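Local coordinates for Bpsl2520 (Burkholderia pseudomallei K96243, PDB 6F03), which is a secreted antigen of unknown molecular function, an all-helical protein of the DUF2059 family that pairs with a second copy of itself, at residues K86-D90 with K91-A95; D124-Q127 with A128-A132; K135-T139 with S140-D144; R155-I158 with Q159-Q163; Q174-M177 with P178-I181. All blocks are in the same frame, centred on the assembly; numbering follows the deposited sequence.

Contact 1: residues K86-D90 with K91-A95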
loop_
_atom_site.group_PDB
_atom_site.type_symbol
_atom_site.label_atom_id
_atom_site.label_comp_id
_atom_site.label_asym_id
_atom_site.label_seq_id
_atom_site.Cartn_x
_atom_site.Cartn_y
_atom_site.Cartn_z
ATOM N N LYS B 86 -11.141 10.077 -32.086
ATOM C CA LYS B 86 -12.302 10.320 -32.934
ATOM C C LYS B 86 -11.980 10.382 -34.430
ATOM O O LYS B 86 -12.845 10.778 -35.214
ATOM C CB LYS B 86 -12.966 11.627 -32.480
ATOM C CG LYS B 86 -13.682 11.525 -31.140
ATOM C CD LYS B 86 -14.080 12.902 -30.609
ATOM C CE LYS B 86 -14.762 12.793 -29.238
ATOM N NZ LYS B 86 -15.075 14.133 -28.624
ATOM N N THR B 87 -10.762 10.022 -34.850
ATOM C CA THR B 87 -10.402 10.006 -36.265
ATOM C C THR B 87 -10.202 8.615 -36.856
ATOM O O THR B 87 -10.480 8.418 -38.043
ATOM C CB THR B 87 -9.126 10.822 -36.509
ATOM O OG1 THR B 87 -8.031 10.230 -35.806
ATOM C CG2 THR B 87 -9.318 12.257 -36.021
ATOM N N LEU B 88 -9.719 7.655 -36.071
ATOM C CA LEU B 88 -9.358 6.335 -36.571
ATOM C C LEU B 88 -10.545 5.387 -36.535
ATOM O O LEU B 88 -11.314 5.373 -35.569
ATOM C CB LEU B 88 -8.218 5.738 -35.742
ATOM C CG LEU B 88 -6.870 6.448 -35.672
ATOM C CD1 LEU B 88 -5.970 5.761 -34.655
ATOM C CD2 LEU B 88 -6.213 6.423 -37.054
ATOM N N ASN B 89 -10.672 4.571 -37.583
ATOM C CA ASN B 89 -11.716 3.561 -37.557
ATOM C C ASN B 89 -11.237 2.371 -36.728
ATOM O O ASN B 89 -10.070 2.278 -36.347
ATOM C CB ASN B 89 -12.131 3.147 -38.980
ATOM C CG ASN B 89 -11.018 2.453 -39.761
ATOM O OD1 ASN B 89 -10.312 1.591 -39.238
ATOM N ND2 ASN B 89 -10.873 2.820 -41.039
ATOM N N ASP B 90 -12.157 1.446 -36.460
ATOM C CA ASP B 90 -11.885 0.409 -35.471
ATOM C C ASP B 90 -10.823 -0.576 -35.940
ATOM O O ASP B 90 -10.118 -1.162 -35.108
ATOM C CB ASP B 90 -13.183 -0.314 -35.121
ATOM C CG ASP B 90 -14.144 0.570 -34.343
ATOM O OD1 ASP B 90 -13.672 1.473 -33.605
ATOM O OD2 ASP B 90 -15.371 0.372 -34.478
ATOM N N LYS B 91 -10.670 -0.752 -37.252
ATOM C CA LYS B 91 -9.598 -1.606 -37.755
ATOM C C LYS B 91 -8.234 -0.935 -37.614
ATOM O O LYS B 91 -7.231 -1.604 -37.339
ATOM C CB LYS B 91 -9.868 -1.981 -39.219
ATOM C CG LYS B 91 -8.794 -2.872 -39.834
ATOM C CD LYS B 91 -9.089 -3.235 -41.292
ATOM C CE LYS B 91 -10.232 -4.242 -41.401
ATOM N NZ LYS B 91 -9.946 -5.499 -40.639
ATOM N N GLN B 92 -8.169 0.383 -37.821
ATOM C CA GLN B 92 -6.905 1.095 -37.675
ATOM C C GLN B 92 -6.453 1.132 -36.220
ATOM O O GLN B 92 -5.250 1.041 -35.934
ATOM C CB GLN B 92 -7.055 2.503 -38.228
ATOM C CG GLN B 92 -7.167 2.526 -39.732
ATOM C CD GLN B 92 -7.688 3.841 -40.224
ATOM O OE1 GLN B 92 -8.299 4.601 -39.470
ATOM N NE2 GLN B 92 -7.485 4.113 -41.506
ATOM N N LYS B 93 -7.404 1.269 -35.291
ATOM C CA LYS B 93 -7.072 1.252 -33.872
ATOM C C LYS B 93 -6.539 -0.110 -33.465
ATOM O O LYS B 93 -5.500 -0.205 -32.805
ATOM C CB LYS B 93 -8.305 1.617 -33.031
ATOM C CG LYS B 93 -8.778 3.070 -33.148
ATOM C CD LYS B 93 -9.999 3.329 -32.270
ATOM C CE LYS B 93 -10.405 4.797 -32.306
ATOM N NZ LYS B 93 -11.556 5.118 -31.407
ATOM N N GLN B 94 -7.202 -1.177 -33.915
ATOM C CA GLN B 94 -6.775 -2.520 -33.550
ATOM C C GLN B 94 -5.385 -2.809 -34.099
ATOM O O GLN B 94 -4.578 -3.467 -33.436
ATOM C CB GLN B 94 -7.798 -3.534 -34.075
ATOM C CG GLN B 94 -7.689 -4.928 -33.494
ATOM C CD GLN B 94 -8.090 -4.957 -32.028
ATOM O OE1 GLN B 94 -7.256 -5.127 -31.140
ATOM N NE2 GLN B 94 -9.389 -4.773 -31.769
ATOM N N ALA B 95 -5.080 -2.296 -35.298
ATOM C CA ALA B 95 -3.771 -2.461 -35.921
ATOM C C ALA B 95 -2.695 -1.565 -35.308
ATOM O O ALA B 95 -1.505 -1.863 -35.450
ATOM C CB ALA B 95 -3.865 -2.181 -37.418
#

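Contact 2: residues D124-Q127 with A128-A132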
loop_
_atom_site.group_PDB
_atom_site.type_symbol
_atom_site.label_atom_id
_atom_site.label_comp_id
_atom_site.label_asym_id
_atom_site.label_seq_id
_atom_site.Cartn_x
_atom_site.Cartn_y
_atom_site.Cartn_z
ATOM N N ASP B 124 4.339 21.948 -1.277
ATOM C CA ASP B 124 2.978 21.603 -0.897
ATOM C C ASP B 124 2.961 20.422 0.065
ATOM O O ASP B 124 2.192 20.416 1.040
ATOM C CB ASP B 124 2.151 21.285 -2.143
ATOM C CG ASP B 124 1.730 22.531 -2.896
ATOM O OD1 ASP B 124 1.896 23.651 -2.367
ATOM O OD2 ASP B 124 1.222 22.395 -4.030
ATOM N N ALA B 125 3.838 19.440 -0.157
ATOM C CA ALA B 125 3.902 18.309 0.762
ATOM C C ALA B 125 4.416 18.747 2.135
ATOM O O ALA B 125 3.969 18.225 3.163
ATOM C CB ALA B 125 4.771 17.194 0.182
HETATM N N MSE B 126 5.312 19.727 2.184
HETATM C CA MSE B 126 5.707 20.262 3.485
HETATM C C MSE B 126 4.506 20.926 4.178
HETATM O O MSE B 126 4.213 20.629 5.325
HETATM C CB MSE B 126 6.859 21.251 3.360
HETATM C CG MSE B 126 7.480 21.575 4.710
HETATM SE SE MSE B 126 9.023 22.743 4.574
HETATM C CE MSE B 126 9.839 21.909 2.994
ATOM N N GLN B 127 3.804 21.822 3.483
ATOM C CA GLN B 127 2.613 22.416 4.086
ATOM C C GLN B 127 1.611 21.343 4.516
ATOM O O GLN B 127 0.964 21.474 5.558
ATOM C CB GLN B 127 1.956 23.406 3.129
ATOM C CG GLN B 127 0.687 24.028 3.698
ATOM C CD GLN B 127 0.974 24.997 4.837
ATOM O OE1 GLN B 127 0.624 24.739 6.003
ATOM N NE2 GLN B 127 1.603 26.130 4.508
ATOM N N ALA B 128 1.474 20.271 3.736
ATOM C CA ALA B 128 0.554 19.210 4.133
ATOM C C ALA B 128 1.002 18.530 5.427
ATOM O O ALA B 128 0.168 18.155 6.255
ATOM C CB ALA B 128 0.407 18.185 3.004
ATOM N N GLN B 129 2.313 18.383 5.639
ATOM C CA GLN B 129 2.779 17.797 6.895
ATOM C C GLN B 129 2.482 18.709 8.079
ATOM O O GLN B 129 2.008 18.240 9.124
ATOM C CB GLN B 129 4.278 17.478 6.813
ATOM C CG GLN B 129 4.618 16.326 5.860
ATOM C CD GLN B 129 6.131 16.179 5.613
ATOM O OE1 GLN B 129 6.850 17.176 5.474
ATOM N NE2 GLN B 129 6.613 14.930 5.580
ATOM N N TYR B 130 2.732 20.017 7.944
ATOM C CA TYR B 130 2.357 20.929 9.024
ATOM C C TYR B 130 0.883 20.777 9.365
ATOM O O TYR B 130 0.512 20.625 10.540
ATOM C CB TYR B 130 2.638 22.389 8.642
ATOM C CG TYR B 130 4.030 22.879 8.958
ATOM C CD1 TYR B 130 5.094 22.682 8.059
ATOM C CD2 TYR B 130 4.290 23.543 10.151
ATOM C CE1 TYR B 130 6.389 23.138 8.353
ATOM C CE2 TYR B 130 5.571 23.995 10.462
ATOM C CZ TYR B 130 6.613 23.789 9.565
ATOM O OH TYR B 130 7.873 24.247 9.888
ATOM N N ASP B 131 0.027 20.836 8.336
ATOM C CA ASP B 131 -1.420 20.792 8.547
ATOM C C ASP B 131 -1.844 19.470 9.178
ATOM O O ASP B 131 -2.646 19.452 10.124
ATOM C CB ASP B 131 -2.152 21.028 7.219
ATOM C CG ASP B 131 -1.997 22.469 6.707
ATOM O OD1 ASP B 131 -1.693 23.365 7.535
ATOM O OD2 ASP B 131 -2.155 22.702 5.470
ATOM N N ALA B 132 -1.286 18.351 8.703
ATOM C CA ALA B 132 -1.664 17.073 9.301
ATOM C C ALA B 132 -1.268 17.004 10.785
ATOM O O ALA B 132 -2.054 16.535 11.620
ATOM C CB ALA B 132 -1.028 15.922 8.525
#

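Contact 3: residues K135-T139 with S140-D144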
loop_
_atom_site.group_PDB
_atom_site.type_symbol
_atom_site.label_atom_id
_atom_site.label_comp_id
_atom_site.label_asym_id
_atom_site.label_seq_id
_atom_site.Cartn_x
_atom_site.Cartn_y
_atom_site.Cartn_z
ATOM N N LYS B 135 -3.510 19.223 13.035
ATOM C CA LYS B 135 -4.881 18.735 13.138
ATOM C C LYS B 135 -5.039 17.655 14.204
ATOM O O LYS B 135 -6.058 17.614 14.901
ATOM C CB LYS B 135 -5.324 18.204 11.779
ATOM C CG LYS B 135 -6.692 17.542 11.732
ATOM C CD LYS B 135 -6.952 17.094 10.287
ATOM C CE LYS B 135 -8.226 16.293 10.130
ATOM N NZ LYS B 135 -8.356 15.819 8.713
ATOM N N TYR B 136 -4.082 16.739 14.317
ATOM C CA TYR B 136 -4.270 15.595 15.199
ATOM C C TYR B 136 -3.535 15.718 16.538
ATOM O O TYR B 136 -3.800 14.929 17.449
ATOM C CB TYR B 136 -3.844 14.308 14.482
ATOM C CG TYR B 136 -4.759 13.925 13.346
ATOM C CD1 TYR B 136 -6.016 13.346 13.583
ATOM C CD2 TYR B 136 -4.386 14.158 12.028
ATOM C CE1 TYR B 136 -6.865 13.010 12.520
ATOM C CE2 TYR B 136 -5.220 13.818 10.979
ATOM C CZ TYR B 136 -6.451 13.244 11.231
ATOM O OH TYR B 136 -7.260 12.918 10.167
ATOM N N TYR B 137 -2.623 16.673 16.689
ATOM C CA TYR B 137 -1.825 16.746 17.906
ATOM C C TYR B 137 -1.911 18.141 18.498
ATOM O O TYR B 137 -1.963 19.140 17.776
ATOM C CB TYR B 137 -0.353 16.412 17.647
ATOM C CG TYR B 137 -0.034 14.956 17.329
ATOM C CD1 TYR B 137 -0.180 13.954 18.280
ATOM C CD2 TYR B 137 0.457 14.600 16.096
ATOM C CE1 TYR B 137 0.143 12.625 17.987
ATOM C CE2 TYR B 137 0.782 13.291 15.799
ATOM C CZ TYR B 137 0.636 12.307 16.731
ATOM O OH TYR B 137 0.999 10.999 16.401
ATOM N N SER B 138 -1.900 18.204 19.824
ATOM C CA SER B 138 -1.788 19.493 20.480
ATOM C C SER B 138 -0.327 19.944 20.494
ATOM O O SER B 138 0.595 19.152 20.289
ATOM C CB SER B 138 -2.340 19.414 21.911
ATOM O OG SER B 138 -1.461 18.665 22.753
ATOM N N THR B 139 -0.127 21.238 20.759
ATOM C CA THR B 139 1.218 21.791 20.878
ATOM C C THR B 139 2.050 21.040 21.912
ATOM O O THR B 139 3.232 20.765 21.695
ATOM C CB THR B 139 1.146 23.273 21.255
ATOM O OG1 THR B 139 0.356 23.977 20.291
ATOM C CG2 THR B 139 2.532 23.882 21.252
ATOM N N SER B 140 1.459 20.694 23.045
ATOM C CA SER B 140 2.227 19.987 24.056
ATOM C C SER B 140 2.544 18.559 23.613
ATOM O O SER B 140 3.619 18.034 23.930
ATOM C CB SER B 140 1.467 20.016 25.391
ATOM O OG SER B 140 2.118 19.243 26.378
ATOM N N GLU B 141 1.641 17.920 22.868
ATOM C CA GLU B 141 1.944 16.583 22.360
ATOM C C GLU B 141 3.038 16.630 21.298
ATOM O O GLU B 141 3.893 15.740 21.233
ATOM C CB GLU B 141 0.684 15.927 21.800
ATOM C CG GLU B 141 -0.340 15.531 22.872
ATOM C CD GLU B 141 -1.742 15.273 22.308
ATOM O OE1 GLU B 141 -2.003 15.649 21.142
ATOM O OE2 GLU B 141 -2.583 14.697 23.031
ATOM N N ILE B 142 3.023 17.655 20.458
ATOM C CA ILE B 142 4.097 17.823 19.483
ATOM C C ILE B 142 5.445 17.975 20.182
ATOM O O ILE B 142 6.472 17.463 19.708
ATOM C CB ILE B 142 3.766 18.995 18.541
ATOM C CG1 ILE B 142 2.564 18.604 17.673
ATOM C CG2 ILE B 142 4.958 19.375 17.690
ATOM C CD1 ILE B 142 1.832 19.774 17.059
ATOM N N LYS B 143 5.479 18.701 21.302
ATOM C CA LYS B 143 6.743 18.843 22.020
ATOM C C LYS B 143 7.185 17.525 22.653
ATOM O O LYS B 143 8.372 17.174 22.591
ATOM C CB LYS B 143 6.644 19.955 23.063
ATOM C CG LYS B 143 6.543 21.349 22.452
ATOM C CD LYS B 143 6.561 22.416 23.556
ATOM C CE LYS B 143 6.471 23.819 22.982
ATOM N NZ LYS B 143 6.245 24.828 24.053
ATOM N N ASP B 144 6.255 16.776 23.261
ATOM C CA ASP B 144 6.606 15.449 23.772
ATOM C C ASP B 144 7.175 14.570 22.656
ATOM O O ASP B 144 8.153 13.850 22.870
ATOM C CB ASP B 144 5.401 14.739 24.389
ATOM C CG ASP B 144 4.886 15.402 25.675
ATOM O OD1 ASP B 144 5.607 16.224 26.271
ATOM O OD2 ASP B 144 3.734 15.084 26.065
#

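Contact 4: residues R155-I158 with Q159-Q163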
loop_
_atom_site.group_PDB
_atom_site.type_symbol
_atom_site.label_atom_id
_atom_site.label_comp_id
_atom_site.label_asym_id
_atom_site.label_seq_id
_atom_site.Cartn_x
_atom_site.Cartn_y
_atom_site.Cartn_z
ATOM N N ARG B 155 15.789 8.123 17.854
ATOM C CA ARG B 155 16.598 8.120 16.642
ATOM C C ARG B 155 16.695 6.721 16.048
ATOM O O ARG B 155 16.594 6.556 14.828
ATOM C CB ARG B 155 17.973 8.701 16.938
ATOM C CG ARG B 155 17.920 10.188 17.194
ATOM C CD ARG B 155 19.240 10.713 17.674
ATOM N NE ARG B 155 19.442 12.046 17.118
ATOM C CZ ARG B 155 19.176 13.168 17.778
ATOM N NH1 ARG B 155 18.721 13.101 19.019
ATOM N NH2 ARG B 155 19.370 14.353 17.211
ATOM N N LYS B 156 16.881 5.697 16.889
ATOM C CA LYS B 156 16.830 4.324 16.393
ATOM C C LYS B 156 15.482 4.030 15.734
ATOM O O LYS B 156 15.426 3.502 14.617
ATOM C CB LYS B 156 17.113 3.355 17.542
ATOM C CG LYS B 156 17.166 1.882 17.149
ATOM C CD LYS B 156 18.503 1.554 16.499
ATOM C CE LYS B 156 18.720 0.047 16.304
ATOM N NZ LYS B 156 19.090 -0.674 17.561
ATOM N N PHE B 157 14.380 4.400 16.410
ATOM C CA PHE B 157 13.026 4.132 15.920
ATOM C C PHE B 157 12.828 4.691 14.511
ATOM O O PHE B 157 12.341 3.998 13.612
ATOM C CB PHE B 157 12.032 4.741 16.925
ATOM C CG PHE B 157 10.569 4.656 16.541
ATOM C CD1 PHE B 157 9.798 3.564 16.909
ATOM C CD2 PHE B 157 9.943 5.709 15.889
ATOM C CE1 PHE B 157 8.414 3.506 16.601
ATOM C CE2 PHE B 157 8.559 5.658 15.566
ATOM C CZ PHE B 157 7.805 4.555 15.926
ATOM N N ILE B 158 13.253 5.936 14.292
ATOM C CA ILE B 158 13.128 6.532 12.971
ATOM C C ILE B 158 13.814 5.678 11.908
ATOM O O ILE B 158 13.383 5.655 10.750
ATOM C CB ILE B 158 13.715 7.955 12.974
ATOM C CG1 ILE B 158 12.822 8.910 13.761
ATOM C CG2 ILE B 158 13.953 8.436 11.526
ATOM C CD1 ILE B 158 13.533 10.231 14.092
ATOM N N GLN B 159 14.907 5.005 12.256
ATOM C CA GLN B 159 15.663 4.262 11.244
ATOM C C GLN B 159 15.166 2.839 11.012
ATOM O O GLN B 159 15.281 2.341 9.887
ATOM C CB GLN B 159 17.147 4.245 11.580
ATOM C CG GLN B 159 17.733 5.632 11.539
ATOM C CD GLN B 159 19.249 5.622 11.679
ATOM O OE1 GLN B 159 19.791 5.409 12.772
ATOM N NE2 GLN B 159 19.944 5.845 10.563
ATOM N N VAL B 160 14.662 2.146 12.036
ATOM C CA VAL B 160 14.366 0.727 11.895
ATOM C C VAL B 160 12.880 0.412 11.957
ATOM O O VAL B 160 12.473 -0.661 11.479
ATOM C CB VAL B 160 15.118 -0.113 12.946
ATOM C CG1 VAL B 160 16.624 0.188 12.905
ATOM C CG2 VAL B 160 14.546 0.120 14.341
ATOM N N GLN B 161 12.046 1.305 12.490
ATOM C CA GLN B 161 10.674 0.899 12.785
ATOM C C GLN B 161 9.931 0.474 11.515
ATOM O O GLN B 161 9.181 -0.512 11.528
ATOM C CB GLN B 161 9.945 2.009 13.536
ATOM C CG GLN B 161 8.544 1.614 13.933
ATOM C CD GLN B 161 8.483 0.382 14.828
ATOM O OE1 GLN B 161 9.295 0.200 15.747
ATOM N NE2 GLN B 161 7.533 -0.497 14.533
ATOM N N ASP B 162 10.154 1.166 10.396
ATOM C CA ASP B 162 9.529 0.712 9.150
ATOM C C ASP B 162 10.012 -0.680 8.760
ATOM O O ASP B 162 9.227 -1.506 8.287
ATOM C CB ASP B 162 9.789 1.700 8.012
ATOM C CG ASP B 162 8.875 2.925 8.077
ATOM O OD1 ASP B 162 7.774 2.835 8.662
ATOM O OD2 ASP B 162 9.254 3.984 7.535
ATOM N N GLN B 163 11.293 -0.968 8.983
ATOM C CA GLN B 163 11.822 -2.295 8.683
ATOM C C GLN B 163 11.131 -3.368 9.522
ATOM O O GLN B 163 10.939 -4.504 9.065
ATOM C CB GLN B 163 13.332 -2.311 8.940
ATOM C CG GLN B 163 14.048 -3.507 8.354
ATOM C CD GLN B 163 13.872 -3.573 6.851
ATOM O OE1 GLN B 163 14.232 -2.629 6.146
ATOM N NE2 GLN B 163 13.299 -4.667 6.354
#

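Contact 5: residues Q174-M177 with P178-I181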
loop_
_atom_site.group_PDB
_atom_site.type_symbol
_atom_site.label_atom_id
_atom_site.label_comp_id
_atom_site.label_asym_id
_atom_site.label_seq_id
_atom_site.Cartn_x
_atom_site.Cartn_y
_atom_site.Cartn_z
ATOM N N GLN B 174 5.089 -14.475 2.661
ATOM C CA GLN B 174 5.829 -15.577 2.061
ATOM C C GLN B 174 5.280 -16.926 2.506
ATOM O O GLN B 174 5.242 -17.875 1.719
ATOM C CB GLN B 174 7.314 -15.451 2.389
ATOM C CG GLN B 174 8.050 -14.507 1.421
ATOM C CD GLN B 174 9.513 -14.260 1.791
ATOM O OE1 GLN B 174 10.035 -14.833 2.749
ATOM N NE2 GLN B 174 10.180 -13.401 1.022
ATOM N N LYS B 175 4.844 -17.036 3.758
ATOM C CA LYS B 175 4.322 -18.312 4.227
ATOM C C LYS B 175 2.887 -18.564 3.781
ATOM O O LYS B 175 2.503 -19.722 3.591
ATOM C CB LYS B 175 4.397 -18.389 5.748
ATOM C CG LYS B 175 5.774 -18.735 6.289
ATOM C CD LYS B 175 5.710 -19.054 7.782
ATOM C CE LYS B 175 5.796 -17.793 8.627
ATOM N NZ LYS B 175 7.189 -17.248 8.636
ATOM N N TYR B 176 2.073 -17.520 3.612
ATOM C CA TYR B 176 0.640 -17.733 3.492
ATOM C C TYR B 176 0.032 -17.309 2.158
ATOM O O TYR B 176 -1.051 -17.793 1.823
ATOM C CB TYR B 176 -0.104 -17.012 4.636
ATOM C CG TYR B 176 0.016 -17.736 5.955
ATOM C CD1 TYR B 176 -0.832 -18.793 6.269
ATOM C CD2 TYR B 176 0.991 -17.377 6.884
ATOM C CE1 TYR B 176 -0.720 -19.461 7.455
ATOM C CE2 TYR B 176 1.105 -18.041 8.069
ATOM C CZ TYR B 176 0.255 -19.085 8.353
ATOM O OH TYR B 176 0.366 -19.747 9.559
HETATM N N MSE B 177 0.663 -16.424 1.403
HETATM C CA MSE B 177 0.053 -15.991 0.152
HETATM C C MSE B 177 -0.037 -17.168 -0.816
HETATM O O MSE B 177 -1.064 -17.346 -1.454
HETATM C CB MSE B 177 0.810 -14.818 -0.480
HETATM C CG MSE B 177 0.183 -14.327 -1.795
HETATM SE SE MSE B 177 0.216 -12.384 -2.118
HETATM C CE MSE B 177 0.076 -12.400 -4.067
ATOM N N PRO B 178 1.009 -17.995 -0.916
ATOM C CA PRO B 178 0.889 -19.160 -1.815
ATOM C C PRO B 178 -0.253 -20.085 -1.432
ATOM O O PRO B 178 -0.979 -20.548 -2.319
ATOM C CB PRO B 178 2.255 -19.855 -1.691
ATOM C CG PRO B 178 3.199 -18.743 -1.272
ATOM C CD PRO B 178 2.368 -17.875 -0.354
ATOM N N GLN B 179 -0.463 -20.344 -0.134
ATOM C CA GLN B 179 -1.505 -21.289 0.258
ATOM C C GLN B 179 -2.881 -20.737 -0.063
ATOM O O GLN B 179 -3.758 -21.478 -0.517
ATOM C CB GLN B 179 -1.468 -21.579 1.759
ATOM C CG GLN B 179 -0.130 -21.895 2.401
ATOM C CD GLN B 179 -0.306 -22.249 3.876
ATOM O OE1 GLN B 179 -1.224 -22.995 4.233
ATOM N NE2 GLN B 179 0.534 -21.673 4.740
ATOM N N ALA B 180 -3.085 -19.433 0.154
ATOM C CA ALA B 180 -4.374 -18.832 -0.171
ATOM C C ALA B 180 -4.617 -18.850 -1.665
ATOM O O ALA B 180 -5.732 -19.162 -2.107
ATOM C CB ALA B 180 -4.457 -17.401 0.359
ATOM N N ILE B 181 -3.586 -18.544 -2.463
ATOM C CA ILE B 181 -3.748 -18.594 -3.921
ATOM C C ILE B 181 -4.079 -20.018 -4.354
ATOM O O ILE B 181 -5.052 -20.259 -5.076
ATOM C CB ILE B 181 -2.483 -18.077 -4.635
ATOM C CG1 ILE B 181 -2.276 -16.586 -4.385
ATOM C CG2 ILE B 181 -2.548 -18.375 -6.163
ATOM C CD1 ILE B 181 -0.944 -16.070 -4.948
#

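Contact 1: residues K86-D90 with K91-A95
A capping box between Asn89 and Gln92 opens helix 90-111, at the exposed turn that follows helix 55-84. Asn89 OD1 accepts from Gln92 N at 2.8 Å, the donor lying almost in line with the side-chain carbonyl, and Gln92 OE1 accepts from Asn89 N at 3.0 Å, the donor tilted 31° from the plane of the Gln92 carbonyl. Asn89 reaches inward because its CG sits between the backbone N and the carbonyl carbon (chi1 65°). The two side chains cross at about a right angle while their amide groups stack, 20° apart, with Asn89 ND2 3.4 Å from Gln92 CD. Behind the cap the helix takes up its regular bonding, starting with Lys93 N to Asn89 O at 3.0 Å. Just ahead of it Leu88 packs on Gln92 and Lys93: CB meets Lys93 CG at 3.8 Å, and CD2 lies 3.7 Å from Gln92 OE1. The extended Lys93 chain passes Leu88 O and bonds through NZ to Asn85 O, just after helix 55-84, and weakly to Leu82 O and Ser83 O in the last turn of that helix. Leu88 also packs on Val192 of the second subunit, so this turn adjoins the partner chain.

Contact 2: residues D124-Q127 with A128-A132
Met126 and Tyr130, one helical turn apart, run side by side and point the same way from helix 119-136. Their contact is light: Met126, a selenomethionine, offers CG to the ring atom CE1 of Tyr130 at 4.1 Å. With CG of Met126 anti to its own N (chi1 -167°), this methylene is brought alongside the ring. The ring edge also meets the backbone, as Met126 O lies in the ring plane 3.5 Å from Tyr130 CD1. That same carbonyl accepts from Tyr130 N at 3.1 Å and so serves both the helix bond and the edge of the ring. On another side Gln127 and Asp131 cross obliquely, Gln127 CG lying 3.6 Å from Asp131 OD2, and Asp131 N bonds to Gln127 O. Gln129, its chain extended, runs along the preceding turn, with CG 3.4 Å from Ala125 O, the acceptor of its own N-H. Ala128 CB rests 3.5 Å from Asp124 O, and Ala128 N bonds to that oxygen.

Tyr130 and Gln129 face helix 40-52, where Lys43 makes a cation-pi contact with the tyrosine. Asp124, Ala125 and Ala128 turn to the second subunit; Asp124 OD2 forms a salt bridge with Lys175 and a hydrogen bond with Tyr176 there. This is the i to i+4 pattern of a regular alpha helix, packed between helices 40-52 and 55-84 of its own chain and the second subunit.

Contact 3: residues K135-T139 with S140-D144
Ser138 and Glu141 form a capping box that starts helix 139-150, directly after helix 119-136 ends. Tyr136 belongs to the last turn of helix 119-136, and Tyr137 is the first residue to depart from helical geometry. Tyr137 CB packs on Ile142 CG1 at 3.6 Å, while Glu141 OE1 lies in the plane of the tyrosine ring at its edge, 3.8 Å from CD1, with ring and carboxylate planes nearly perpendicular. The hydroxyl of Tyr137 is hydrogen-bonded to Gln161 OE1 of the second subunit. Ser138 is the N-cap. Its OG, held between the backbone N and the carbonyl carbon (chi1 72°), accepts from Glu141 N at 3.2 Å, and Ser138 O receives Ile142 N at 2.9 Å. Thr139 supplies the next helical acceptor, bonding through its carbonyl to Lys143 N at 3.1 Å. Ile142 then buries its side chain against Lys42, Ile46 and Leu49 of helix 40-52. Glu141 OE1 forms a salt bridge with Lys156 of the second subunit and closes the box as well. Within the box, Ser138 N reaches Glu141 OE1 at 2.9 Å in an almost straight bond (171° at the hydrogen), coming from above the carboxylate plane.

Contact 4: residues R155-I158 with Q159-Q163
Gln161 sets its CB over one face of the Phe157 ring, one turn further along helix 152-193. This CB makes a CH-pi contact, 3.8 Å from the ring centroid and 17° off the normal. CG continues outward on the same side and meets CE1 of Phe157 at 3.3 Å; the amide beyond it is tilted 28° to the ring. The bend at chi2 of Gln161 (59°) turns the amide outward past the CD1-CE1 edge, with OE1 3.5 Å from Phe157 CE1.

The backbone beneath is less regular. Gln161 N bonds to Phe157 O at 2.9 Å, but Lys156 O accepts from two donors, Val160 N at 3.0 Å and Gln159 N at 2.8 Å, the latter well above the carbonyl plane. The bond from Gln159 N to Arg155 O is weak, and the helix is kinked just beyond, at Asp162 and Gln163. Further out, Tyr137 and Tyr133 of the second subunit bond to the amide of Gln161, Glu141 of that subunit pairs with Lys156, and Tyr149 of both chains packs on Phe157. Aromatic packing within a helix is thus joined to polar contacts across a helical dimer interface, at a local distortion of the long helix.

Contact 5: residues Q174-M177 with P178-I181
The side chain of Gln179 leaves with CG beside its backbone N (chi1 -47°) and runs on extended, which carries NE2 back along the helix to Lys175 O. There it donates a nearly straight bond of 3.0 Å, with the oxygen in the plane of the Gln179 amide but the nitrogen above the plane of the carbonyl. The same chain lies alongside Tyr176, pointing the same way, with ring and amide planes 20° apart and NE2 3.5 Å from Tyr176 CD1. On another flank Met177, a selenomethionine, has CG anti to its N (chi1 -179°), so that CG approaches Ile181 CD1 at 3.8 Å; this side chain is poorly ordered, so the position of its end is less certain.

Pro178 interrupts the backbone hydrogen bonding of helix 152-193. Having no N-H, it leaves Gln174 O facing its CD at 3.5 Å, and the helix kinks here, the N of Gln179 also lacking a bond to the turn before. Regular bonding resumes with Ala180 N to Tyr176 O at 3.1 Å and Ile181 N to Met177 O at 3.0 Å. Tyr176 itself is directed to the second subunit, where its hydroxyl bonds to Asp124 and its ring meets Phe121 edge-to-face. Chemically, the side-chain amide of Gln179 supplies Lys175 O with a donor where the kink at Pro178 leaves Gln179 N without its bond to that oxygen.

The five contacts come in series along an almost entirely helical chain. Contact 1 stands apart, its centre 43 to 59 Å from the other four, at the turn into helix 90-111. Contacts 2 and 3 share helix 119-136 and have centres 15 Å apart, contact 3 leading on into helix 139-150. Contacts 4 and 5 both lie on the long helix 152-193, with centres 28 Å apart. Contacts 2 and 5 fall on opposite sides of the chain's centre, yet Asp124 of one subunit meets Tyr176 of the other; residues of contacts 3 and 4 likewise pair between subunits. Sites distant within one chain are therefore brought together by dimerisation.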